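Local coordinates for succinoglycan biosynthesis protein (Bacillus cereus ATCC 14579, PDB 2QGM) that is named for succinoglycan biosynthesis but belongs to the erythromycin esterase-like family and is probably a hydrolase whose natural substrate is not established, at residues L195-E200 against A234-D239; K203-F208 against E224-N229; G210-Y215 against T268-N273. One frame throughout, in Å; residues are numbered along the deposited sequence.

How the interactions relate
Following the chain from the N terminus, helix 195-203 supplies the first half of interaction 1, and the loop after it the first half of interaction 2. Both are answered by helix 220-236. Because the chain reaches 224-229 before 234-239, interaction 2, which closes a loop of 15 residues, is nested inside the 33-residue loop closed by interaction 1. Interaction 3 starts within both loops, at the short helix 212-215, and closes only at the end of helix 253-269, so it crosses the other two. Interactions 2 and 3 touch, with centres about 11 Å apart. Together they bind successive helices of an all-helical part of the chain that continues from helix 177-190.

Interaction 1: residues L195-E200 against A234-D239; sequences LAEVEE and ARLLKD
E197 and L236 meet where helix 195-203 passes the end of helix 220-236, the flat carboxylate of one turned broadside to the methyl groups of the other. Methyl CD1 of L236 lies over one face of the carboxylate, almost straight off its carbon, with E197 CD and L236 CD1 4.0 Å apart. The second methyl is displaced toward one oxygen, so that E197 OE1 stands 4.1 Å from L236 CD2. The two side chains thus run past one another at a slant. Both CB atoms point across the gap, and E197 spans it by staying extended: its CG is anti to the backbone N (chi1 176°) and its CD continues the line (chi2 167°). No ion pair or hydrogen bond joins the segments, and the charged end of E197 serves here through its flat surface and aliphatic stem.

V198 fills the side of the contact nearer the protein core. Its CG2 is 4.4 Å from L236 CD1, a loose apolar approach, although V198 and L236 are the residues whose CA atoms come nearest, at 8.6 Å. L236 is the last helical residue before L237 leaves helical geometry, so the contact is made at the last turn of helix 220-236.

Around the pair, V198 also packs on V233 of helix 220-236 and on I184 of helix 177-190. L237 turns to V183 and to A260 of helix 253-269, while D239 forms a salt bridge with R191. The contact thus sits among helices 177-190, 195-203, 220-236 and 253-269, about 30 Å from the centre of the chain.

Interaction 2: residues K203-F208 against E224-N229; sequences KELSSF and EKFKAN
L205 and F226 form the middle of this contact, which is dominated by aromatic and aliphatic interactions. The clearest is a CH-pi contact: L205 CA sits over one face of the F226 ring, 4.0 Å from its centroid and only 12° off the ring normal. F226 has its CG anti to its own carbonyl carbon, and a chi2 of -29° turns the ring to offer that face.

Aliphatic packing extends the grip on both sides of the CH-pi contact. Toward the root of the phenylalanine, L205 CD1 lies 3.8 Å from F226 CB. Toward the far part of the ring, E204 CB comes within 3.7 Å of F226 CE1, while the rest of the glutamate bends away.

F208 adds an aromatic neighbour. The two ring planes are inclined by 29° and slid apart, with the centroids of the F208 and F226 rings 5.9 Å from each other, so overlap is slight. Their nearest atoms are F208 CD1 and F226 CE2, at 4.0 Å.

The polar link is made by water, which accepts from L205 N at 3.1 Å and from N229 ND2 at 3.2 Å. N229 ND2 also donates weakly to N201 O.

Beyond the segments, L205 reaches F180 of helix 177-190 and I263 of helix 253-269, and F226 touches Y215. The loop after helix 195-203 is therefore held to helix 220-236 chiefly by F226 packing against L205, with E204 and F208 at its far end. A single water supplies an acceptor to an amide at each side, leaving direct electrostatics between the segments little part: E204 and K225 are too far apart for a salt bridge.

Interaction 3: residues G210-Y215 against T268-N273; sequences GSIQEY and TMLLPN
The ring of Y215 receives L270 obliquely, through one methyl and the CB of the leucine. L270 CD1 lies 3.6 Å from Y215 CD1, and L270 CB is 3.8 Å from that same ring atom, so the CD1 side of the ring, next to its attachment to CB, lies against the leucine stem. Elsewhere the ring packs edge-to-face with F266.

I212, one turn earlier, touches both methyls of the leucine. Its CG2 stands 3.7 Å from L270 CD2, while the end of the chain, I212 CD1, is 3.5 Å from L270 CD1. The isoleucine end also meets selenomethionine M269, with I212 CD1 and M269 CE 3.5 Å apart. M269 bends at its last torsion (chi3 85°), which brings the methyl beyond the selenium back toward I212.

The arrangement joins the beginning of one helix to the end of another. S211 is the N-cap of the short helix 212-215: E214 N donates to S211 OG in a weak but straight bond of 3.4 Å (165°). On the opposing segment, L270 is the first residue beyond helix 253-269 to leave helical geometry, and its CB is directed at the 210-215 segment. M269 also packs on I278, H282 and Y285 of helix 276-297.

Interaction 1: residues L195-E200 against A234-D239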
loop_
_atom_site.group_PDB
_atom_site.type_symbol
_atom_site.label_atom_id
_atom_site.label_comp_id
_atom_site.label_asym_id
_atom_site.label_seq_id
_atom_site.Cartn_x
_atom_site.Cartn_y
_atom_site.Cartn_z
ATOM N N LEU A 195 11.409 32.869 -2.000
ATOM C CA LEU A 195 12.556 32.001 -1.767
ATOM C C LEU A 195 13.191 32.188 -0.394
ATOM O O LEU A 195 13.431 31.217 0.325
ATOM C CB LEU A 195 13.604 32.228 -2.854
ATOM C CG LEU A 195 14.852 31.345 -2.824
ATOM C CD1 LEU A 195 14.477 29.868 -2.770
ATOM C CD2 LEU A 195 15.671 31.646 -4.070
ATOM N N ALA A 196 13.462 33.436 -0.033
ATOM C CA ALA A 196 14.069 33.733 1.257
ATOM C C ALA A 196 13.250 33.147 2.398
ATOM O O ALA A 196 13.782 32.459 3.268
ATOM C CB ALA A 196 14.199 35.245 1.436
ATOM N N GLU A 197 11.952 33.426 2.386
ATOM C CA GLU A 197 11.066 32.948 3.434
ATOM C C GLU A 197 10.936 31.431 3.458
ATOM O O GLU A 197 10.947 30.822 4.526
ATOM C CB GLU A 197 9.686 33.592 3.286
ATOM C CG GLU A 197 8.653 33.093 4.280
ATOM C CD GLU A 197 7.410 33.962 4.307
ATOM O OE1 GLU A 197 7.112 34.601 3.278
ATOM O OE2 GLU A 197 6.725 33.997 5.353
ATOM N N VAL A 198 10.812 30.818 2.285
ATOM C CA VAL A 198 10.673 29.372 2.231
ATOM C C VAL A 198 11.917 28.663 2.763
ATOM O O VAL A 198 11.815 27.764 3.594
ATOM C CB VAL A 198 10.383 28.882 0.794
ATOM C CG1 VAL A 198 10.286 27.360 0.768
ATOM C CG2 VAL A 198 9.082 29.494 0.294
ATOM N N GLU A 199 13.090 29.071 2.288
ATOM C CA GLU A 199 14.336 28.453 2.729
ATOM C C GLU A 199 14.537 28.612 4.231
ATOM O O GLU A 199 15.045 27.713 4.901
ATOM C CB GLU A 199 15.522 29.048 1.973
ATOM C CG GLU A 199 15.526 28.661 0.504
ATOM C CD GLU A 199 16.790 29.086 -0.201
ATOM O OE1 GLU A 199 16.991 30.311 -0.389
ATOM O OE2 GLU A 199 17.578 28.193 -0.578
ATOM N N GLU A 200 14.130 29.763 4.756
ATOM C CA GLU A 200 14.253 30.027 6.183
ATOM C C GLU A 200 13.370 29.058 6.964
ATOM O O GLU A 200 13.792 28.496 7.973
ATOM C CB GLU A 200 13.833 31.463 6.497
ATOM C CG GLU A 200 13.844 31.788 7.979
ATOM C CD GLU A 200 15.243 31.798 8.561
ATOM O OE1 GLU A 200 16.025 32.700 8.199
ATOM O OE2 GLU A 200 15.564 30.892 9.361
ATOM N N ALA A 234 3.292 25.707 3.113
ATOM C CA ALA A 234 2.201 25.069 2.377
ATOM C C ALA A 234 1.170 26.133 2.017
ATOM O O ALA A 234 0.636 26.135 0.912
ATOM C CB ALA A 234 1.557 23.961 3.214
ATOM N N ARG A 235 0.898 27.039 2.954
ATOM C CA ARG A 235 -0.059 28.114 2.721
ATOM C C ARG A 235 0.400 28.964 1.545
ATOM O O ARG A 235 -0.376 29.279 0.642
ATOM C CB ARG A 235 -0.172 29.004 3.960
ATOM C CG ARG A 235 -0.803 28.337 5.170
ATOM C CD ARG A 235 -2.311 28.186 4.998
ATOM N NE ARG A 235 -2.943 27.620 6.186
ATOM C CZ ARG A 235 -4.251 27.420 6.318
ATOM N NH1 ARG A 235 -5.076 27.742 5.331
ATOM N NH2 ARG A 235 -4.735 26.894 7.438
ATOM N N LEU A 236 1.677 29.325 1.570
ATOM C CA LEU A 236 2.283 30.158 0.536
ATOM C C LEU A 236 2.167 29.561 -0.860
ATOM O O LEU A 236 2.199 30.282 -1.854
ATOM C CB LEU A 236 3.762 30.382 0.863
ATOM C CG LEU A 236 4.098 31.172 2.130
ATOM C CD1 LEU A 236 5.562 30.962 2.475
ATOM C CD2 LEU A 236 3.796 32.651 1.925
ATOM N N LEU A 237 2.019 28.245 -0.934
ATOM C CA LEU A 237 1.925 27.581 -2.221
ATOM C C LEU A 237 0.551 27.007 -2.535
ATOM O O LEU A 237 0.394 26.269 -3.504
ATOM C CB LEU A 237 2.973 26.469 -2.298
ATOM C CG LEU A 237 4.425 26.914 -2.102
ATOM C CD1 LEU A 237 5.317 25.692 -2.059
ATOM C CD2 LEU A 237 4.846 27.852 -3.230
ATOM N N LYS A 238 -0.449 27.348 -1.733
ATOM C CA LYS A 238 -1.781 26.815 -1.967
ATOM C C LYS A 238 -2.441 27.481 -3.169
ATOM O O LYS A 238 -3.406 26.957 -3.725
ATOM C CB LYS A 238 -2.658 27.001 -0.720
ATOM C CG LYS A 238 -3.969 26.219 -0.764
ATOM C CD LYS A 238 -4.694 26.262 0.577
ATOM C CE LYS A 238 -5.908 25.341 0.580
ATOM N NZ LYS A 238 -6.601 25.315 1.904
ATOM N N ASP A 239 -1.881 28.611 -3.590
ATOM C CA ASP A 239 -2.430 29.385 -4.694
ATOM C C ASP A 239 -3.800 29.834 -4.237
ATOM O O ASP A 239 -4.839 29.456 -4.786
ATOM C CB ASP A 239 -2.496 28.546 -5.971
ATOM C CG ASP A 239 -1.253 28.707 -6.821
ATOM O OD1 ASP A 239 -0.181 28.956 -6.239
ATOM O OD2 ASP A 239 -1.348 28.588 -8.061
#

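Interaction 2: residues K203-F208 against E224-N229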
loop_
_atom_site.group_PDB
_atom_site.type_symbol
_atom_site.label_atom_id
_atom_site.label_comp_id
_atom_site.label_asym_id
_atom_site.label_seq_id
_atom_site.Cartn_x
_atom_site.Cartn_y
_atom_site.Cartn_z
ATOM N N LYS A 203 15.089 25.345 6.603
ATOM C CA LYS A 203 16.483 25.104 6.980
ATOM C C LYS A 203 16.738 24.153 8.147
ATOM O O LYS A 203 17.415 23.143 7.984
ATOM C CB LYS A 203 17.209 26.434 7.246
ATOM C CG LYS A 203 18.715 26.273 7.473
ATOM C CD LYS A 203 19.423 27.608 7.695
ATOM C CE LYS A 203 20.911 27.399 7.961
ATOM N NZ LYS A 203 21.646 28.672 8.223
ATOM N N GLU A 204 16.219 24.476 9.326
ATOM C CA GLU A 204 16.439 23.629 10.495
ATOM C C GLU A 204 15.634 22.336 10.423
ATOM O O GLU A 204 16.158 21.255 10.673
ATOM C CB GLU A 204 16.096 24.404 11.773
ATOM C CG GLU A 204 17.040 25.566 12.043
ATOM C CD GLU A 204 18.434 25.103 12.426
ATOM O OE1 GLU A 204 18.582 24.493 13.509
ATOM O OE2 GLU A 204 19.384 25.350 11.651
ATOM N N LEU A 205 14.361 22.458 10.070
ATOM C CA LEU A 205 13.479 21.307 9.958
ATOM C C LEU A 205 14.078 20.178 9.119
ATOM O O LEU A 205 14.075 19.020 9.533
ATOM C CB LEU A 205 12.143 21.738 9.345
ATOM C CG LEU A 205 11.208 20.608 8.893
ATOM C CD1 LEU A 205 10.807 19.747 10.090
ATOM C CD2 LEU A 205 9.986 21.207 8.222
ATOM N N SER A 206 14.601 20.529 7.949
ATOM C CA SER A 206 15.177 19.560 7.024
ATOM C C SER A 206 16.339 18.723 7.557
ATOM O O SER A 206 16.772 17.779 6.893
ATOM C CB SER A 206 15.605 20.260 5.723
ATOM O OG SER A 206 16.584 21.261 5.960
ATOM N N SER A 207 16.850 19.059 8.738
ATOM C CA SER A 207 17.953 18.296 9.322
ATOM C C SER A 207 17.467 17.224 10.290
ATOM O O SER A 207 18.248 16.367 10.716
ATOM C CB SER A 207 18.923 19.218 10.072
ATOM O OG SER A 207 19.936 19.713 9.210
ATOM N N PHE A 208 16.175 17.265 10.618
ATOM C CA PHE A 208 15.576 16.324 11.564
ATOM C C PHE A 208 14.499 15.391 11.011
ATOM O O PHE A 208 13.833 14.693 11.783
ATOM C CB PHE A 208 14.978 17.098 12.749
ATOM C CG PHE A 208 15.979 17.943 13.492
ATOM C CD1 PHE A 208 16.184 19.280 13.152
ATOM C CD2 PHE A 208 16.747 17.386 14.504
ATOM C CE1 PHE A 208 17.149 20.051 13.814
ATOM C CE2 PHE A 208 17.716 18.144 15.174
ATOM C CZ PHE A 208 17.916 19.475 14.827
ATOM N N GLU A 224 6.455 22.252 17.716
ATOM C CA GLU A 224 5.422 23.260 17.454
ATOM C C GLU A 224 5.927 24.246 16.403
ATOM O O GLU A 224 5.211 24.613 15.465
ATOM C CB GLU A 224 5.077 24.038 18.730
ATOM C CG GLU A 224 4.347 23.246 19.808
ATOM C CD GLU A 224 2.930 22.864 19.407
ATOM O OE1 GLU A 224 2.234 23.697 18.783
ATOM O OE2 GLU A 224 2.504 21.737 19.733
ATOM N N LYS A 225 7.173 24.666 16.581
ATOM C CA LYS A 225 7.838 25.608 15.695
ATOM C C LYS A 225 7.950 25.051 14.274
ATOM O O LYS A 225 7.583 25.726 13.313
ATOM C CB LYS A 225 9.228 25.914 16.261
ATOM C CG LYS A 225 10.038 26.951 15.513
ATOM C CD LYS A 225 11.370 27.131 16.227
ATOM C CE LYS A 225 12.238 28.192 15.583
ATOM N NZ LYS A 225 13.539 28.295 16.303
ATOM N N PHE A 226 8.436 23.818 14.141
ATOM C CA PHE A 226 8.576 23.214 12.818
ATOM C C PHE A 226 7.239 22.984 12.121
ATOM O O PHE A 226 7.144 23.102 10.900
ATOM C CB PHE A 226 9.339 21.886 12.891
ATOM C CG PHE A 226 10.790 22.034 13.266
ATOM C CD1 PHE A 226 11.499 23.191 12.936
ATOM C CD2 PHE A 226 11.458 21.001 13.918
ATOM C CE1 PHE A 226 12.863 23.315 13.251
ATOM C CE2 PHE A 226 12.819 21.106 14.240
ATOM C CZ PHE A 226 13.520 22.266 13.903
ATOM N N LYS A 227 6.206 22.634 12.882
ATOM C CA LYS A 227 4.882 22.419 12.294
ATOM C C LYS A 227 4.384 23.752 11.741
ATOM O O LYS A 227 3.813 23.812 10.648
ATOM C CB LYS A 227 3.892 21.905 13.350
ATOM C CG LYS A 227 2.449 21.858 12.848
ATOM C CD LYS A 227 1.457 21.524 13.952
ATOM C CE LYS A 227 0.013 21.636 13.455
ATOM N NZ LYS A 227 -0.396 23.037 13.125
ATOM N N ALA A 228 4.604 24.817 12.509
ATOM C CA ALA A 228 4.201 26.160 12.108
ATOM C C ALA A 228 4.928 26.564 10.830
ATOM O O ALA A 228 4.314 27.070 9.889
ATOM C CB ALA A 228 4.513 27.162 13.228
ATOM N N ASN A 229 6.239 26.346 10.799
ATOM C CA ASN A 229 7.034 26.685 9.622
ATOM C C ASN A 229 6.544 25.925 8.387
ATOM O O ASN A 229 6.447 26.494 7.297
ATOM C CB ASN A 229 8.514 26.364 9.870
ATOM C CG ASN A 229 9.169 27.320 10.855
ATOM O OD1 ASN A 229 8.492 28.105 11.523
ATOM N ND2 ASN A 229 10.492 27.253 10.952
HETATM O O HOH W 1 12.869 25.196 10.210
#

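Interaction 3: residues G210-Y215 against T268-N273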
loop_
_atom_site.group_PDB
_atom_site.type_symbol
_atom_site.label_atom_id
_atom_site.label_comp_id
_atom_site.label_asym_id
_atom_site.label_seq_id
_atom_site.Cartn_x
_atom_site.Cartn_y
_atom_site.Cartn_z
ATOM N N GLY A 210 15.017 12.835 8.820
ATOM C CA GLY A 210 15.587 11.596 8.312
ATOM C C GLY A 210 14.845 10.322 8.685
ATOM O O GLY A 210 14.945 9.313 7.985
ATOM N N SER A 211 14.108 10.363 9.792
ATOM C CA SER A 211 13.331 9.223 10.264
ATOM C C SER A 211 12.414 9.692 11.386
ATOM O O SER A 211 12.631 10.761 11.971
ATOM C CB SER A 211 14.250 8.104 10.771
ATOM O OG SER A 211 14.959 8.497 11.938
ATOM N N ILE A 212 11.388 8.899 11.683
ATOM C CA ILE A 212 10.439 9.233 12.743
ATOM C C ILE A 212 11.183 9.300 14.072
ATOM O O ILE A 212 10.967 10.206 14.878
ATOM C CB ILE A 212 9.340 8.161 12.873
ATOM C CG1 ILE A 212 8.566 8.037 11.562
ATOM C CG2 ILE A 212 8.378 8.534 13.978
ATOM C CD1 ILE A 212 7.905 9.314 11.122
ATOM N N GLN A 213 12.061 8.324 14.275
ATOM C CA GLN A 213 12.845 8.204 15.495
ATOM C C GLN A 213 13.624 9.465 15.862
ATOM O O GLN A 213 13.566 9.911 17.004
ATOM C CB GLN A 213 13.800 7.012 15.372
ATOM C CG GLN A 213 14.627 6.726 16.609
ATOM C CD GLN A 213 15.380 5.414 16.498
ATOM O OE1 GLN A 213 16.093 5.172 15.521
ATOM N NE2 GLN A 213 15.234 4.562 17.506
ATOM N N GLU A 214 14.345 10.047 14.907
ATOM C CA GLU A 214 15.117 11.246 15.199
ATOM C C GLU A 214 14.244 12.483 15.346
ATOM O O GLU A 214 14.578 13.395 16.102
ATOM C CB GLU A 214 16.198 11.489 14.132
ATOM C CG GLU A 214 15.686 11.797 12.742
ATOM C CD GLU A 214 16.821 12.038 11.756
ATOM O OE1 GLU A 214 17.558 13.038 11.909
ATOM O OE2 GLU A 214 16.980 11.227 10.818
ATOM N N TYR A 215 13.120 12.524 14.639
ATOM C CA TYR A 215 12.252 13.692 14.750
ATOM C C TYR A 215 11.555 13.701 16.109
ATOM O O TYR A 215 11.375 14.752 16.712
ATOM C CB TYR A 215 11.216 13.710 13.621
ATOM C CG TYR A 215 10.447 15.017 13.526
ATOM C CD1 TYR A 215 9.289 15.228 14.274
ATOM C CD2 TYR A 215 10.897 16.056 12.714
ATOM C CE1 TYR A 215 8.598 16.438 14.216
ATOM C CE2 TYR A 215 10.215 17.275 12.654
ATOM C CZ TYR A 215 9.068 17.462 13.403
ATOM O OH TYR A 215 8.398 18.669 13.351
ATOM N N THR A 268 2.831 17.465 11.461
ATOM C CA THR A 268 1.557 17.459 12.183
ATOM C C THR A 268 1.326 16.094 12.828
ATOM O O THR A 268 0.843 15.992 13.956
ATOM C CB THR A 268 0.376 17.771 11.237
ATOM O OG1 THR A 268 0.582 19.049 10.626
ATOM C CG2 THR A 268 -0.940 17.783 12.008
HETATM N N MSE A 269 1.677 15.048 12.089
HETATM C CA MSE A 269 1.534 13.666 12.536
HETATM C C MSE A 269 2.385 13.369 13.777
HETATM O O MSE A 269 1.966 12.625 14.670
HETATM C CB MSE A 269 1.943 12.744 11.381
HETATM C CG MSE A 269 2.131 11.277 11.721
HETATM SE SE MSE A 269 2.865 10.334 10.174
HETATM C CE MSE A 269 4.743 10.718 10.514
ATOM N N LEU A 270 3.570 13.968 13.833
ATOM C CA LEU A 270 4.492 13.727 14.936
ATOM C C LEU A 270 4.480 14.780 16.028
ATOM O O LEU A 270 5.394 14.834 16.851
ATOM C CB LEU A 270 5.915 13.557 14.396
ATOM C CG LEU A 270 6.099 12.368 13.441
ATOM C CD1 LEU A 270 7.542 12.337 12.942
ATOM C CD2 LEU A 270 5.746 11.063 14.144
ATOM N N LEU A 271 3.443 15.610 16.040
ATOM C CA LEU A 271 3.313 16.643 17.058
ATOM C C LEU A 271 2.925 15.984 18.387
ATOM O O LEU A 271 3.521 16.273 19.427
ATOM C CB LEU A 271 2.249 17.663 16.636
ATOM C CG LEU A 271 2.074 18.908 17.502
ATOM C CD1 LEU A 271 3.384 19.677 17.556
ATOM C CD2 LEU A 271 0.966 19.782 16.925
ATOM N N PRO A 272 1.926 15.081 18.368
ATOM C CA PRO A 272 1.523 14.426 19.616
ATOM C C PRO A 272 2.680 13.641 20.231
ATOM O O PRO A 272 3.710 13.422 19.587
ATOM C CB PRO A 272 0.381 13.512 19.180
ATOM C CG PRO A 272 -0.205 14.229 18.015
ATOM C CD PRO A 272 1.029 14.683 17.266
ATOM N N ASN A 273 2.507 13.212 21.476
ATOM C CA ASN A 273 3.551 12.456 22.153
ATOM C C ASN A 273 3.065 11.055 22.539
ATOM O O ASN A 273 3.804 10.284 23.152
ATOM C CB ASN A 273 4.034 13.227 23.387
ATOM C CG ASN A 273 5.401 12.768 23.863
ATOM O OD1 ASN A 273 5.529 11.740 24.529
ATOM N ND2 ASN A 273 6.437 13.527 23.511
#